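Local coordinates for protein adhesin (Neisseria gonorrhoeae, PDB 6GQ4) that is an adhesin complex protein of the gonococcus, a target of bactericidal antibodies and probably an inhibitor of host lysozyme, at residues 55-58 with 59-62. Sequence-based numbering, arbitrary orientation.
Sequences KSDN and MDTF
Lys55 lies across Phe62 at about a right angle, its CB 3.6 Å from Phe62 CD2, while its bent chain brings CE back over the root of the ring and sends NZ on to a salt bridge with Glu66. Next along the turn, Ser56 places OG beside its own backbone N (chi1 -61°), where it takes an almost straight hydrogen bond from Phe62 N at 2.9 Å; the same hydroxyl donates to Asn52 O, which ties the turn to the start of the same connection, just after strand 45-50. Asp57 holds the reversal at three points. Its backbone N donates to Asp60 O (2.9 Å), and its side chain, held between backbone N and carbonyl carbon (chi1 63°), turns forward so that OD1 accepts from Met59 N at 2.8 Å and Asp60 N at 2.9 Å. The first donor stands above the carboxylate plane and makes an Asx turn; the second arrives nearly along the C-O axis. One water donates to both Asp57 OD2 and Asp60 OD2, another to Asp57 O and to Thr61 OG1, which also bonds Gly74 O. Asn58 then runs alongside Met59, with ND2 3.7 Å from Met59 CG. The two N-H groups on Asp57 OD1, with the water shared by both carboxylates, would be expected to ease the repulsion between Asp57 OD1 and Asp60 OD2, 4.1 Å apart, which alone would tend to raise one pKa.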
loop_
_atom_site.group_PDB
_atom_site.type_symbol
_atom_site.label_atom_id
_atom_site.label_comp_id
_atom_site.label_asym_id
_atom_site.label_seq_id
_atom_site.Cartn_x
_atom_site.Cartn_y
_atom_site.Cartn_z
ATOM N N LYS A 55 -9.929 4.261 -9.691
ATOM C CA LYS A 55 -8.656 4.191 -10.345
ATOM C C LYS A 55 -8.125 2.776 -10.556
ATOM O O LYS A 55 -7.408 2.552 -11.530
ATOM C CB LYS A 55 -7.650 5.004 -9.530
ATOM C CG LYS A 55 -7.928 6.486 -9.599
ATOM C CD LYS A 55 -6.714 7.351 -9.499
ATOM C CE LYS A 55 -6.158 7.284 -8.116
ATOM N NZ LYS A 55 -5.749 8.616 -7.618
ATOM N N SER A 56 -8.380 1.861 -9.598
ATOM C CA SER A 56 -7.842 0.522 -9.629
ATOM C C SER A 56 -8.441 -0.257 -10.805
ATOM O O SER A 56 -9.656 -0.074 -11.086
ATOM C CB SER A 56 -8.096 -0.185 -8.309
ATOM O OG SER A 56 -7.449 0.506 -7.227
ATOM N N ASP A 57 -7.618 -1.076 -11.468
ATOM C CA ASP A 57 -8.093 -1.958 -12.514
ATOM C C ASP A 57 -7.434 -3.320 -12.322
ATOM O O ASP A 57 -7.035 -3.707 -11.209
ATOM C CB ASP A 57 -7.911 -1.345 -13.890
ATOM C CG ASP A 57 -6.488 -1.060 -14.324
ATOM O OD1 ASP A 57 -5.547 -1.621 -13.758
ATOM O OD2 ASP A 57 -6.362 -0.267 -15.263
ATOM N N ASN A 58 -7.367 -4.054 -13.418
ATOM C CA ASN A 58 -6.849 -5.388 -13.443
ATOM C C ASN A 58 -5.333 -5.421 -13.301
ATOM O O ASN A 58 -4.801 -6.488 -12.941
ATOM C CB ASN A 58 -7.202 -6.177 -14.703
ATOM C CG ASN A 58 -6.738 -5.550 -15.994
ATOM O OD1 ASN A 58 -6.911 -4.352 -16.195
ATOM N ND2 ASN A 58 -6.184 -6.379 -16.856
ATOM N N MET A 59 -4.664 -4.317 -13.644
ATOM C CA MET A 59 -3.207 -4.275 -13.717
ATOM C C MET A 59 -2.601 -3.492 -12.544
ATOM O O MET A 59 -1.470 -3.750 -12.138
ATOM C CB MET A 59 -2.785 -3.589 -15.022
ATOM C CG MET A 59 -3.146 -4.319 -16.299
ATOM S SD MET A 59 -2.320 -5.906 -16.447
ATOM C CE MET A 59 -0.599 -5.445 -16.608
ATOM N N ASP A 60 -3.337 -2.506 -12.031
ATOM C CA ASP A 60 -2.854 -1.551 -11.084
ATOM C C ASP A 60 -3.847 -1.349 -9.955
ATOM O O ASP A 60 -5.056 -1.166 -10.166
ATOM C CB ASP A 60 -2.622 -0.197 -11.728
ATOM C CG ASP A 60 -1.405 -0.241 -12.671
ATOM O OD1 ASP A 60 -0.238 -0.204 -12.145
ATOM O OD2 ASP A 60 -1.605 -0.493 -13.817
ATOM N N THR A 61 -3.328 -1.281 -8.721
ATOM C CA THR A 61 -4.158 -0.967 -7.575
ATOM C C THR A 61 -3.711 0.375 -6.969
ATOM O O THR A 61 -2.510 0.562 -6.800
ATOM C CB THR A 61 -4.074 -2.057 -6.501
ATOM O OG1 THR A 61 -4.276 -3.334 -7.131
ATOM C CG2 THR A 61 -5.103 -1.817 -5.421
ATOM N N PHE A 62 -4.668 1.214 -6.595
ATOM C CA PHE A 62 -4.452 2.479 -5.974
ATOM C C PHE A 62 -5.278 2.589 -4.715
ATOM O O PHE A 62 -6.460 2.190 -4.671
ATOM C CB PHE A 62 -4.904 3.653 -6.872
ATOM C CG PHE A 62 -4.173 3.681 -8.180
ATOM C CD1 PHE A 62 -2.987 4.359 -8.311
ATOM C CD2 PHE A 62 -4.639 2.987 -9.278
ATOM C CE1 PHE A 62 -2.293 4.362 -9.512
ATOM C CE2 PHE A 62 -3.962 3.014 -10.492
ATOM C CZ PHE A 62 -2.761 3.659 -10.584
HETATM O O HOH W 1 -6.748 -3.647 -8.471
HETATM O O HOH W 2 -3.743 0.201 -15.527
#